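Local coordinates for protein 223aa long hypothetical arylmalonate decarboxylase (Sulfolobus tokodaii, PDB 2DGD) that is of unproven function but probably acts as a lyase related to arylmalonate decarboxylases, assembling as an octamer of two-lobed alpha/beta subunits, at residues A[139-143]-A[161-165]; A[108-114]-A[172-178]; A[16-22]-A[180-186]; A[96-100]-A[128-134]; A[169-173]-A[195-199]. All blocks are in the same frame, centred on the assembly; numbering follows the deposited sequence.

In the fold
Contacts 1, 2, 4 and 5 build the lobe around the parallel sheet with strand order 135-141, 110-115, 174-177, 199-201. Contact 2 pairs its central strands; contact 4, about 10 Å away between centres, joins helices 95-105 and 119-130 over one face, and contact 1, about 12 Å between centres, lies at edge strand 135-141. Contact 5, centred about 7 Å from contact 2, shares A172 and D173 with it and opens where contact 2 ends. Spanning most of the chain, contact 3 encloses contacts 1, 2 and 4; contacts 2 and 4 interleave, and contact 1 falls within contact 2's span. Contact 3, across the chain's centre from contact 4 (centres about 21 Å apart), ties the lobes together.

Contact 1 of 5, residues A[139-143]-A[161-165]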
# COMPACT_ATOMS: atom_id res chain seq x y z
N TYR A 139 -8.90 -17.83 37.44
CA TYR A 139 -10.07 -17.57 36.61
C TYR A 139 -10.86 -16.34 37.04
O TYR A 139 -10.62 -15.78 38.12
CB TYR A 139 -11.01 -18.77 36.64
CG TYR A 139 -11.38 -19.19 38.04
CD1 TYR A 139 -10.61 -20.10 38.76
CD2 TYR A 139 -12.51 -18.65 38.66
CE1 TYR A 139 -10.94 -20.46 40.07
CE2 TYR A 139 -12.85 -19.00 39.98
CZ TYR A 139 -12.06 -19.91 40.67
OH TYR A 139 -12.40 -20.25 41.96
N ASP A 140 -11.79 -15.91 36.19
CA ASP A 140 -12.62 -14.75 36.47
C ASP A 140 -13.71 -14.69 35.39
O ASP A 140 -13.58 -15.32 34.34
CB ASP A 140 -11.79 -13.46 36.46
CG ASP A 140 -12.50 -12.30 37.16
OD1 ASP A 140 -11.96 -11.17 37.15
OD2 ASP A 140 -13.60 -12.51 37.72
N GLY A 141 -14.78 -13.94 35.66
CA GLY A 141 -15.87 -13.83 34.71
C GLY A 141 -16.39 -12.40 34.64
O GLY A 141 -16.13 -11.61 35.54
N LEU A 142 -17.11 -12.08 33.57
CA LEU A 142 -17.65 -10.73 33.40
C LEU A 142 -18.95 -10.56 34.18
O LEU A 142 -19.47 -9.46 34.30
CB LEU A 142 -17.91 -10.44 31.92
CG LEU A 142 -16.69 -10.46 31.00
CD1 LEU A 142 -17.15 -10.26 29.56
CD2 LEU A 142 -15.72 -9.37 31.42
N GLY A 143 -19.47 -11.67 34.71
CA GLY A 143 -20.69 -11.64 35.48
C GLY A 143 -21.91 -11.18 34.71
O GLY A 143 -22.66 -10.34 35.19
N LEU A 161 -10.32 -8.35 31.20
CA LEU A 161 -10.89 -9.43 31.99
C LEU A 161 -9.76 -10.39 32.36
O LEU A 161 -9.72 -10.93 33.47
CB LEU A 161 -11.97 -10.15 31.17
CG LEU A 161 -12.78 -11.35 31.68
CD1 LEU A 161 -12.22 -12.60 31.08
CD2 LEU A 161 -12.81 -11.41 33.20
N VAL A 162 -8.81 -10.57 31.44
CA VAL A 162 -7.67 -11.45 31.65
C VAL A 162 -6.47 -10.70 32.25
O VAL A 162 -5.94 -11.10 33.29
CB VAL A 162 -7.23 -12.10 30.31
CG1 VAL A 162 -6.00 -12.96 30.51
CG2 VAL A 162 -8.35 -12.92 29.74
N LYS A 163 -6.06 -9.62 31.59
CA LYS A 163 -4.91 -8.83 32.02
C LYS A 163 -4.93 -8.41 33.48
O LYS A 163 -3.89 -8.28 34.11
CB LYS A 163 -4.79 -7.58 31.15
CG LYS A 163 -3.37 -7.08 31.00
CD LYS A 163 -2.55 -8.07 30.21
CE LYS A 163 -1.10 -7.64 30.13
NZ LYS A 163 -0.97 -6.29 29.54
N ARG A 164 -6.12 -8.19 34.01
CA ARG A 164 -6.29 -7.78 35.40
C ARG A 164 -5.71 -8.81 36.37
O ARG A 164 -5.44 -8.50 37.52
CB ARG A 164 -7.78 -7.58 35.68
CG ARG A 164 -8.14 -7.27 37.10
CD ARG A 164 -9.65 -7.22 37.22
NE ARG A 164 -10.24 -6.32 36.24
CZ ARG A 164 -11.16 -6.69 35.33
NH1 ARG A 164 -11.63 -5.79 34.48
NH2 ARG A 164 -11.59 -7.95 35.27
N HIS A 165 -5.52 -10.04 35.90
CA HIS A 165 -4.97 -11.11 36.73
C HIS A 165 -3.62 -11.56 36.20
O HIS A 165 -3.26 -12.73 36.29
CB HIS A 165 -5.94 -12.29 36.74
CG HIS A 165 -7.26 -11.96 37.35
ND1 HIS A 165 -7.44 -11.84 38.71
CD2 HIS A 165 -8.46 -11.70 36.79
CE1 HIS A 165 -8.70 -11.51 38.96
NE2 HIS A 165 -9.34 -11.42 37.81
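This contact belongs to a beta-alpha-beta crossover of the parallel sheet. The chain leaves the edge strand 135-141, runs through three helices, 147-151, 155-163 and 166-169, and returns as strand 174-177, two positions along the sheet. Segment 161-165 covers the C-terminal part of helix 155-163 and the bend that follows, where H165 N bonds to V162 O (2.8 Å) and H165 itself takes the N-cap position of the next helix.

The polar part centres on D140, whose CA-to-CB bond points at the helical segment. H165 NE2 donates to D140 OD1 at 2.7 Å with a nearly straight geometry (163°), a His-carboxylate hydrogen bond made in the plane of the imidazole. The same oxygen attracts the R164 guanidinium, although the salt bridge from D140 OD1 to R164 NH2 is long at 3.7 Å.

The apolar part lies beside it. L161 points at the strand and packs its CG against L142 CD2 (3.6 Å), while its CD2 rests 4.0 Å from D140 CB. The CA-to-CB bond of V162 points away from the strand, and its side chain packs on W112 and helix 187-195. K163 reaches another copy of the protein, with NZ bonding to the backbone oxygens of L214 and K215 of that second subunit.

The remaining carboxylate oxygen of D140 folds back on its own strand: G141 N donates to D140 OD2 at 2.8 Å.

Contact 2 of 5, residues A[108-114]-A[172-178]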
# COMPACT_ATOMS: atom_id res chain seq x y z
N VAL A 108 -0.81 -28.28 26.75
CA VAL A 108 -1.20 -27.40 27.84
C VAL A 108 -1.60 -28.17 29.10
O VAL A 108 -2.48 -29.02 29.06
CB VAL A 108 -2.36 -26.48 27.42
CG1 VAL A 108 -2.91 -25.73 28.61
CG2 VAL A 108 -1.89 -25.51 26.35
N ARG A 109 -0.93 -27.86 30.21
CA ARG A 109 -1.25 -28.50 31.48
C ARG A 109 -1.84 -27.49 32.47
O ARG A 109 -2.80 -27.78 33.17
CB ARG A 109 -0.02 -29.17 32.08
CG ARG A 109 0.41 -30.44 31.35
CD ARG A 109 1.14 -31.41 32.29
NE ARG A 109 2.49 -31.74 31.83
CZ ARG A 109 3.47 -30.85 31.65
NH1 ARG A 109 4.66 -31.26 31.23
NH2 ARG A 109 3.25 -29.56 31.90
N LYS A 110 -1.24 -26.30 32.53
CA LYS A 110 -1.74 -25.24 33.41
C LYS A 110 -2.61 -24.30 32.59
O LYS A 110 -2.22 -23.84 31.52
CB LYS A 110 -0.57 -24.49 34.05
CG LYS A 110 0.17 -25.33 35.07
CD LYS A 110 1.45 -24.66 35.53
CE LYS A 110 2.16 -25.52 36.55
NZ LYS A 110 3.51 -24.98 36.88
N LEU A 111 -3.80 -24.00 33.09
CA LEU A 111 -4.73 -23.16 32.36
C LEU A 111 -5.38 -22.03 33.19
O LEU A 111 -5.68 -22.21 34.37
CB LEU A 111 -5.83 -24.06 31.79
CG LEU A 111 -6.88 -23.48 30.84
CD1 LEU A 111 -6.22 -23.14 29.51
CD2 LEU A 111 -7.99 -24.50 30.62
N TRP A 112 -5.57 -20.88 32.55
CA TRP A 112 -6.23 -19.75 33.19
C TRP A 112 -7.52 -19.60 32.39
O TRP A 112 -7.49 -19.57 31.15
CB TRP A 112 -5.41 -18.48 33.08
CG TRP A 112 -5.91 -17.41 34.02
CD1 TRP A 112 -5.48 -17.16 35.29
CD2 TRP A 112 -6.99 -16.49 33.77
NE1 TRP A 112 -6.22 -16.15 35.85
CE2 TRP A 112 -7.15 -15.71 34.95
CE3 TRP A 112 -7.83 -16.24 32.68
CZ2 TRP A 112 -8.11 -14.71 35.06
CZ3 TRP A 112 -8.80 -15.24 32.79
CH2 TRP A 112 -8.93 -14.48 33.97
N ILE A 113 -8.66 -19.52 33.08
CA ILE A 113 -9.94 -19.44 32.40
C ILE A 113 -10.72 -18.13 32.56
O ILE A 113 -11.01 -17.70 33.67
CB ILE A 113 -10.86 -20.60 32.84
CG1 ILE A 113 -10.21 -21.93 32.45
CG2 ILE A 113 -12.23 -20.48 32.21
CD1 ILE A 113 -10.89 -23.13 33.05
N GLY A 114 -11.07 -17.52 31.43
CA GLY A 114 -11.85 -16.30 31.46
C GLY A 114 -13.23 -16.60 30.91
O GLY A 114 -13.34 -17.34 29.93
N ALA A 172 0.15 -19.83 33.82
CA ALA A 172 -0.50 -20.82 32.97
C ALA A 172 0.28 -21.09 31.69
O ALA A 172 1.22 -20.37 31.35
CB ALA A 172 -1.92 -20.36 32.63
N ASP A 173 -0.10 -22.16 30.99
CA ASP A 173 0.54 -22.51 29.73
C ASP A 173 -0.26 -21.88 28.61
O ASP A 173 0.22 -21.74 27.49
CB ASP A 173 0.55 -24.03 29.52
CG ASP A 173 1.40 -24.74 30.53
OD1 ASP A 173 2.56 -24.32 30.71
OD2 ASP A 173 0.92 -25.73 31.13
N ALA A 174 -1.50 -21.51 28.93
CA ALA A 174 -2.39 -20.91 27.97
C ALA A 174 -3.61 -20.36 28.67
O ALA A 174 -3.89 -20.72 29.82
CB ALA A 174 -2.82 -21.95 26.93
N VAL A 175 -4.34 -19.50 27.98
CA VAL A 175 -5.56 -18.90 28.50
C VAL A 175 -6.72 -19.39 27.63
O VAL A 175 -6.57 -19.59 26.42
CB VAL A 175 -5.52 -17.36 28.41
CG1 VAL A 175 -6.90 -16.79 28.68
CG2 VAL A 175 -4.51 -16.80 29.38
N TYR A 176 -7.87 -19.60 28.26
CA TYR A 176 -9.04 -20.05 27.53
C TYR A 176 -10.18 -19.09 27.84
O TYR A 176 -10.45 -18.80 29.00
CB TYR A 176 -9.43 -21.47 27.95
CG TYR A 176 -10.83 -21.88 27.51
CD1 TYR A 176 -11.19 -21.89 26.16
CD2 TYR A 176 -11.79 -22.24 28.45
CE1 TYR A 176 -12.49 -22.25 25.76
CE2 TYR A 176 -13.08 -22.60 28.06
CZ TYR A 176 -13.42 -22.60 26.72
OH TYR A 176 -14.71 -22.95 26.34
N ILE A 177 -10.84 -18.59 26.80
CA ILE A 177 -11.97 -17.68 26.99
C ILE A 177 -13.23 -18.38 26.51
O ILE A 177 -13.41 -18.60 25.31
CB ILE A 177 -11.76 -16.37 26.20
CG1 ILE A 177 -10.48 -15.69 26.67
CG2 ILE A 177 -12.92 -15.43 26.42
CD1 ILE A 177 -10.10 -14.47 25.87
N ALA A 178 -14.10 -18.73 27.45
CA ALA A 178 -15.34 -19.45 27.16
C ALA A 178 -16.48 -18.63 26.56
O ALA A 178 -16.52 -17.41 26.67
CB ALA A 178 -15.82 -20.16 28.41
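Strands 110-114 and 174-177 lie side by side at the middle of a parallel sheet, their axes 4.8 Å apart and 25° from exact alignment. Three consecutive bridges, W112 with V175, I113 with Y176 and G114 with I177, set the register. The backbone ladder includes Y176 N to W112 O (2.9 Å) and G114 N to Y176 O (2.8 Å).

Side chains alternate between the faces. On one, the register brings W112 CB to 4.0 Å from A172 CB, and the t chi1 of W112 places ring atom CE3 4.1 Å from V175 CG1. G114 falls on this face too, where a CB would be crowded by W112 CZ3. On the other, L111 takes the t,p rotamer, carrying CD1 across to 3.9 Å from Y176 CB. I113 (m,t) sets CG2 4.2 Å from CD2 of the t Y176, whose ring then meets W129. At the strand entry D173, in the m rotamer, turns OD2 to K110 N (2.6 Å) and R109 N (3.0 Å), while D173 N bonds to K110 O (2.8 Å).

A single carboxylate oxygen thus satisfies two backbone amides where strand pairing starts, leaving the interior to apolar contacts and main-chain bonds.

Contact 3 of 5, residues A[16-22]-A[180-186]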
# COMPACT_ATOMS: atom_id res chain seq x y z
N ASN A 16 -27.18 -14.88 20.05
CA ASN A 16 -25.73 -14.84 19.95
C ASN A 16 -25.39 -13.87 18.81
O ASN A 16 -25.71 -14.14 17.66
CB ASN A 16 -25.18 -16.23 19.62
CG ASN A 16 -23.67 -16.24 19.50
OD1 ASN A 16 -23.08 -15.42 18.80
ND2 ASN A 16 -23.03 -17.19 20.18
N ALA A 17 -24.73 -12.77 19.13
CA ALA A 17 -24.39 -11.80 18.10
C ALA A 17 -22.89 -11.67 17.87
O ALA A 17 -22.44 -10.82 17.10
CB ALA A 17 -24.97 -10.44 18.44
N GLY A 18 -22.11 -12.53 18.51
CA GLY A 18 -20.67 -12.45 18.34
C GLY A 18 -20.01 -13.52 17.49
O GLY A 18 -19.01 -13.25 16.83
N MSE A 19 -20.56 -14.72 17.48
CA MSE A 19 -19.97 -15.81 16.73
C MSE A 19 -19.95 -15.65 15.21
O MSE A 19 -18.96 -15.98 14.57
CB MSE A 19 -20.65 -17.14 17.09
CG MSE A 19 -20.09 -18.32 16.31
SE MSE A 19 -20.54 -20.05 17.02
CE MSE A 19 -18.75 -20.76 17.19
N GLU A 20 -21.03 -15.16 14.63
CA GLU A 20 -21.09 -14.99 13.19
C GLU A 20 -20.01 -14.02 12.73
O GLU A 20 -19.35 -14.24 11.72
CB GLU A 20 -22.48 -14.51 12.78
CG GLU A 20 -23.54 -15.57 13.00
CD GLU A 20 -24.94 -15.03 12.97
OE1 GLU A 20 -25.23 -14.11 13.75
OE2 GLU A 20 -25.77 -15.52 12.17
N TYR A 21 -19.81 -12.96 13.50
CA TYR A 21 -18.79 -11.97 13.17
C TYR A 21 -17.40 -12.60 13.22
O TYR A 21 -16.62 -12.47 12.27
CB TYR A 21 -18.86 -10.80 14.15
CG TYR A 21 -17.71 -9.82 14.02
CD1 TYR A 21 -17.71 -8.83 13.03
CD2 TYR A 21 -16.61 -9.91 14.88
CE1 TYR A 21 -16.64 -7.94 12.92
CE2 TYR A 21 -15.54 -9.03 14.76
CZ TYR A 21 -15.56 -8.05 13.79
OH TYR A 21 -14.50 -7.18 13.70
N ASP A 22 -17.08 -13.28 14.32
CA ASP A 22 -15.79 -13.95 14.47
C ASP A 22 -15.53 -14.91 13.32
O ASP A 22 -14.47 -14.87 12.69
CB ASP A 22 -15.73 -14.73 15.79
CG ASP A 22 -15.37 -13.85 16.97
OD1 ASP A 22 -15.36 -14.36 18.11
OD2 ASP A 22 -15.08 -12.65 16.76
N THR A 180 -19.24 -18.76 22.97
CA THR A 180 -19.18 -18.34 21.58
C THR A 180 -19.91 -17.03 21.32
O THR A 180 -19.85 -16.51 20.22
CB THR A 180 -19.79 -19.41 20.65
OG1 THR A 180 -21.17 -19.60 20.99
CG2 THR A 180 -19.04 -20.71 20.79
N ALA A 181 -20.59 -16.51 22.34
CA ALA A 181 -21.31 -15.24 22.19
C ALA A 181 -20.33 -14.05 22.20
O ALA A 181 -20.63 -12.97 21.70
CB ALA A 181 -22.33 -15.07 23.29
N LEU A 182 -19.15 -14.26 22.78
CA LEU A 182 -18.13 -13.23 22.83
C LEU A 182 -17.40 -13.15 21.49
O LEU A 182 -17.02 -14.18 20.93
CB LEU A 182 -17.11 -13.54 23.92
CG LEU A 182 -17.47 -13.31 25.39
CD1 LEU A 182 -16.33 -13.81 26.27
CD2 LEU A 182 -17.74 -11.84 25.64
N SER A 183 -17.23 -11.95 20.98
CA SER A 183 -16.49 -11.76 19.74
C SER A 183 -15.04 -11.58 20.19
O SER A 183 -14.66 -10.50 20.67
CB SER A 183 -16.97 -10.52 19.01
OG SER A 183 -16.16 -10.28 17.89
N THR A 184 -14.25 -12.63 20.04
CA THR A 184 -12.87 -12.62 20.49
C THR A 184 -11.81 -12.48 19.40
O THR A 184 -10.62 -12.50 19.70
CB THR A 184 -12.58 -13.90 21.28
OG1 THR A 184 -13.01 -15.03 20.51
CG2 THR A 184 -13.32 -13.89 22.60
N TYR A 185 -12.23 -12.31 18.16
CA TYR A 185 -11.29 -12.18 17.06
C TYR A 185 -10.10 -11.26 17.33
O TYR A 185 -8.96 -11.63 17.09
CB TYR A 185 -12.01 -11.72 15.79
CG TYR A 185 -11.11 -11.71 14.59
CD1 TYR A 185 -10.73 -10.51 13.98
CD2 TYR A 185 -10.61 -12.90 14.07
CE1 TYR A 185 -9.87 -10.51 12.89
CE2 TYR A 185 -9.76 -12.90 12.98
CZ TYR A 185 -9.39 -11.71 12.40
OH TYR A 185 -8.54 -11.72 11.33
N GLU A 186 -10.36 -10.05 17.82
CA GLU A 186 -9.29 -9.10 18.11
C GLU A 186 -8.67 -9.30 19.49
O GLU A 186 -7.45 -9.46 19.62
CB GLU A 186 -9.80 -7.65 18.01
CG GLU A 186 -10.31 -7.23 16.64
CD GLU A 186 -11.77 -7.61 16.40
OE1 GLU A 186 -12.27 -7.36 15.27
OE2 GLU A 186 -12.42 -8.15 17.34
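The carboxylate of D22 is the most heavily used acceptor between helix 19-26 and the 180-186 loop. D22 OD1 receives T184 N at 2.8 Å and also N203 ND2, outside the segments, while D22 OD2 receives S183 OG (2.8 Å) and Y185 N (3.2 Å). Two successive loop amides and a hydroxyl are thereby satisfied by one side chain. Ahead of the helix, N16 forms an Asx motif: its OD1 accepts M19 N (2.9 Å) and, weakly, G18 N (3.1 Å). Its ND2 gives a weak bond to T180 O (3.3 Å), an oxygen that N203 ND2 also reaches. T180 OG1 bonds to G73 O.

Toward the subunit interface, where Y21 packs on W24 of a third subunit, Y21 OH donates to E186 OE1 at 2.7 Å. G18 lets the backbones close in, its CA lying 3.4 Å from A181 O, where a CB would clash. Selenomethionine M19 sets CE 3.6 Å from T180 CG2. A glycerol about 5 Å from the Y21 side chain probably comes from the crystallisation liquor, though it may mark a pocket. Loops meeting across two alpha/beta lobes are consistent with the aspartate/glutamate racemase-like fold, in whose relatives the interlobe cleft holds the active site.

Contact 4 of 5, residues A[96-100]-A[128-134]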
# COMPACT_ATOMS: atom_id res chain seq x y z
N GLU A 96 -16.52 -26.66 22.26
CA GLU A 96 -15.94 -27.05 23.55
C GLU A 96 -14.93 -28.20 23.39
O GLU A 96 -13.87 -28.19 24.01
CB GLU A 96 -17.06 -27.45 24.52
CG GLU A 96 -16.58 -27.79 25.91
CD GLU A 96 -17.56 -27.36 26.98
OE1 GLU A 96 -17.72 -26.13 27.21
OE2 GLU A 96 -18.19 -28.25 27.60
N GLU A 97 -15.26 -29.17 22.55
CA GLU A 97 -14.38 -30.30 22.31
C GLU A 97 -13.18 -29.88 21.47
O GLU A 97 -12.10 -30.46 21.57
CB GLU A 97 -15.13 -31.43 21.61
CG GLU A 97 -16.28 -32.01 22.42
CD GLU A 97 -16.89 -33.27 21.78
OE1 GLU A 97 -17.85 -33.83 22.38
OE2 GLU A 97 -16.43 -33.70 20.69
N SER A 98 -13.37 -28.86 20.64
CA SER A 98 -12.30 -28.34 19.78
C SER A 98 -11.25 -27.70 20.67
O SER A 98 -10.05 -27.86 20.45
CB SER A 98 -12.85 -27.29 18.81
OG SER A 98 -13.88 -27.83 18.00
N VAL A 99 -11.71 -26.97 21.68
CA VAL A 99 -10.82 -26.32 22.63
C VAL A 99 -9.94 -27.36 23.29
O VAL A 99 -8.73 -27.18 23.42
CB VAL A 99 -11.62 -25.59 23.73
CG1 VAL A 99 -10.67 -25.04 24.78
CG2 VAL A 99 -12.45 -24.48 23.12
N TYR A 100 -10.55 -28.46 23.70
CA TYR A 100 -9.83 -29.53 24.36
C TYR A 100 -8.73 -30.09 23.46
O TYR A 100 -7.59 -30.22 23.89
CB TYR A 100 -10.78 -30.65 24.77
CG TYR A 100 -10.09 -31.77 25.50
CD1 TYR A 100 -9.67 -31.61 26.81
CD2 TYR A 100 -9.79 -32.97 24.85
CE1 TYR A 100 -8.98 -32.62 27.47
CE2 TYR A 100 -9.10 -33.98 25.49
CZ TYR A 100 -8.69 -33.80 26.80
OH TYR A 100 -7.99 -34.79 27.43
N TRP A 128 -15.30 -28.09 35.23
CA TRP A 128 -15.43 -28.88 34.02
C TRP A 128 -14.09 -29.09 33.33
O TRP A 128 -13.82 -30.16 32.79
CB TRP A 128 -16.43 -28.20 33.09
CG TRP A 128 -16.56 -28.85 31.77
CD1 TRP A 128 -15.93 -28.50 30.61
CD2 TRP A 128 -17.36 -29.99 31.46
NE1 TRP A 128 -16.29 -29.35 29.60
CE2 TRP A 128 -17.17 -30.28 30.08
CE3 TRP A 128 -18.22 -30.81 32.20
CZ2 TRP A 128 -17.80 -31.34 29.44
CZ3 TRP A 128 -18.86 -31.87 31.56
CH2 TRP A 128 -18.64 -32.13 30.19
N TRP A 129 -13.23 -28.08 33.36
CA TRP A 129 -11.94 -28.20 32.72
C TRP A 129 -10.90 -28.92 33.56
O TRP A 129 -9.99 -29.56 33.04
CB TRP A 129 -11.45 -26.82 32.30
CG TRP A 129 -12.20 -26.34 31.10
CD1 TRP A 129 -13.33 -25.57 31.09
CD2 TRP A 129 -12.00 -26.78 29.75
NE1 TRP A 129 -13.85 -25.51 29.82
CE2 TRP A 129 -13.05 -26.24 28.98
CE3 TRP A 129 -11.03 -27.58 29.12
CZ2 TRP A 129 -13.17 -26.48 27.60
CZ3 TRP A 129 -11.14 -27.82 27.76
CH2 TRP A 129 -12.21 -27.27 27.01
N ARG A 130 -11.04 -28.81 34.88
CA ARG A 130 -10.12 -29.46 35.78
C ARG A 130 -10.29 -30.97 35.66
O ARG A 130 -9.31 -31.72 35.62
CB ARG A 130 -10.40 -28.99 37.20
CG ARG A 130 -9.52 -29.59 38.27
CD ARG A 130 -9.87 -28.97 39.61
NE ARG A 130 -9.41 -27.58 39.71
CZ ARG A 130 -10.14 -26.58 40.20
NH1 ARG A 130 -11.38 -26.79 40.64
NH2 ARG A 130 -9.61 -25.36 40.29
N ASN A 131 -11.54 -31.43 35.59
CA ASN A 131 -11.83 -32.85 35.47
C ASN A 131 -11.34 -33.41 34.15
O ASN A 131 -11.25 -34.62 33.98
CB ASN A 131 -13.33 -33.12 35.62
CG ASN A 131 -13.84 -32.87 37.03
OD1 ASN A 131 -15.03 -33.02 37.31
ND2 ASN A 131 -12.94 -32.50 37.94
N LYS A 132 -11.05 -32.52 33.21
CA LYS A 132 -10.55 -32.93 31.90
C LYS A 132 -9.04 -33.07 31.96
O LYS A 132 -8.40 -33.39 30.96
CB LYS A 132 -10.93 -31.92 30.82
CG LYS A 132 -12.40 -31.90 30.47
CD LYS A 132 -12.65 -31.06 29.22
CE LYS A 132 -14.12 -31.03 28.84
NZ LYS A 132 -14.40 -30.25 27.58
N GLY A 133 -8.46 -32.82 33.13
CA GLY A 133 -7.02 -32.95 33.27
C GLY A 133 -6.19 -31.68 33.20
O GLY A 133 -5.04 -31.72 32.76
N PHE A 134 -6.76 -30.55 33.63
CA PHE A 134 -6.01 -29.31 33.60
C PHE A 134 -5.87 -28.72 34.99
O PHE A 134 -6.79 -28.82 35.81
CB PHE A 134 -6.69 -28.26 32.71
CG PHE A 134 -6.74 -28.63 31.25
CD1 PHE A 134 -7.87 -29.25 30.72
CD2 PHE A 134 -5.66 -28.37 30.42
CE1 PHE A 134 -7.92 -29.60 29.38
CE2 PHE A 134 -5.71 -28.72 29.08
CZ PHE A 134 -6.84 -29.33 28.56
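W129 slides the far end of its indole under helix 95-105, where CH2 lies 3.5 Å from both V99 CG1 and E96 O, and CZ3 comes 4.1 Å from Y100 CB. E96 O and Y100 N both face the edge of this ring, so the indole enters edgewise against the helix backbone. Its NE1 is hydrogen-bonded to E125, one turn earlier in its own helix.

Y100, in the t rotamer, reaches the residues that follow helix 119-130, its ring edge meeting K132 O (3.6 Å from Y100 CE1), with Y100 CD1 3.9 Å from K132 CD. Beyond it, the rings of Y100 and F134 meet rim to rim, with centroids 5.9 Å apart and planes at 85°. G133 leaves the helix with positive phi, turning the chain toward F134 and strand 135-141. No hydrogen bond links the two segments. This is aromatic-rich helix-helix packing on one face of a parallel alpha/beta sheet, the two helices being those just before and after strand 110-115.

Contact 5 of 5, residues A[169-173]-A[195-199]; sequences VLKAD and LDMPV
Two loops meet where strands 174-177 and 199-201 begin. The first is a type I turn from V169 to A172, closed by A172 N to V169 O at 3.0 Å. CA atoms pair L170 with L195 (7.2 Å) and D173 with M197 (6.6 Å).

L195 ends its helix in the m,t rotamer, with CD1 3.5 Å from CG1 of V169 (t) and CD2 4.4 Å from CD2 of L170 (m,t). D196 follows with positive phi (55/49). Selenomethionine M197 is extended (-161/157) and its p,t,p side chain enters the turn: CE lies 3.2 Å from V169 O, 3.8 Å from L170 CA and 4.1 Å from both V169 CG1 and L170 CD2. P198, C-gamma endo, sets CD 3.5 Å from D173 O, and its backbone bonds to V175.

These are neighbouring helix-to-strand connections of a parallel alpha/beta sheet. Lacking hydrogen bonds, the contact is mainly van der Waals, M197 and P198 resting also on carbonyl oxygens, while the D173 carboxylate turns to the amides of R109 and K110.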
# COMPACT_ATOMS: atom_id res chain seq x y z
N VAL A 169 -2.16 -15.41 35.46
CA VAL A 169 -2.17 -15.76 34.05
C VAL A 169 -0.80 -16.20 33.57
O VAL A 169 -0.69 -17.15 32.80
CB VAL A 169 -2.66 -14.59 33.17
CG1 VAL A 169 -2.40 -14.89 31.70
CG2 VAL A 169 -4.14 -14.35 33.39
N LEU A 170 0.24 -15.51 34.05
CA LEU A 170 1.61 -15.82 33.66
C LEU A 170 2.07 -17.16 34.18
O LEU A 170 3.13 -17.64 33.80
CB LEU A 170 2.56 -14.74 34.16
CG LEU A 170 2.40 -13.39 33.47
CD1 LEU A 170 3.46 -12.43 33.99
CD2 LEU A 170 2.53 -13.55 31.96
N LYS A 171 1.27 -17.77 35.05
CA LYS A 171 1.61 -19.07 35.60
C LYS A 171 1.02 -20.19 34.76
O LYS A 171 1.34 -21.36 34.95
CB LYS A 171 1.09 -19.21 37.03
CG LYS A 171 1.73 -18.27 38.03
CD LYS A 171 0.99 -18.36 39.35
CE LYS A 171 1.62 -17.49 40.41
NZ LYS A 171 0.75 -17.52 41.62
N ALA A 172 0.15 -19.83 33.82
CA ALA A 172 -0.50 -20.82 32.97
C ALA A 172 0.28 -21.09 31.69
O ALA A 172 1.22 -20.37 31.35
CB ALA A 172 -1.92 -20.36 32.63
N ASP A 173 -0.10 -22.16 30.99
CA ASP A 173 0.54 -22.51 29.73
C ASP A 173 -0.26 -21.88 28.61
O ASP A 173 0.22 -21.74 27.49
CB ASP A 173 0.55 -24.03 29.52
CG ASP A 173 1.40 -24.74 30.53
OD1 ASP A 173 2.56 -24.32 30.71
OD2 ASP A 173 0.92 -25.73 31.13
N LEU A 195 0.84 -11.60 26.25
CA LEU A 195 1.16 -12.64 27.23
C LEU A 195 2.17 -13.65 26.72
O LEU A 195 2.71 -14.44 27.49
CB LEU A 195 -0.12 -13.37 27.64
CG LEU A 195 -1.23 -12.52 28.25
CD1 LEU A 195 -2.40 -13.41 28.58
CD2 LEU A 195 -0.73 -11.81 29.50
N ASP A 196 2.42 -13.64 25.42
CA ASP A 196 3.37 -14.57 24.81
C ASP A 196 3.03 -16.03 25.13
O ASP A 196 3.88 -16.80 25.56
CB ASP A 196 4.79 -14.27 25.27
CG ASP A 196 5.83 -15.15 24.58
OD1 ASP A 196 7.01 -15.13 25.00
OD2 ASP A 196 5.47 -15.86 23.62
N MSE A 197 1.78 -16.40 24.93
CA MSE A 197 1.32 -17.76 25.17
C MSE A 197 0.02 -17.92 24.40
O MSE A 197 -0.64 -16.94 24.08
CB MSE A 197 1.06 -18.01 26.66
CG MSE A 197 -0.04 -17.13 27.25
SE MSE A 197 -0.58 -17.65 29.03
CE MSE A 197 0.84 -16.72 30.01
N PRO A 198 -0.35 -19.16 24.07
CA PRO A 198 -1.60 -19.30 23.32
C PRO A 198 -2.82 -18.82 24.12
O PRO A 198 -2.96 -19.12 25.31
CB PRO A 198 -1.64 -20.79 23.00
CG PRO A 198 -0.86 -21.41 24.10
CD PRO A 198 0.30 -20.47 24.27
N VAL A 199 -3.67 -18.05 23.46
CA VAL A 199 -4.89 -17.55 24.08
C VAL A 199 -5.99 -18.12 23.20
O VAL A 199 -6.20 -17.66 22.08
CB VAL A 199 -4.93 -16.01 24.06
CG1 VAL A 199 -6.24 -15.52 24.66
CG2 VAL A 199 -3.76 -15.46 24.85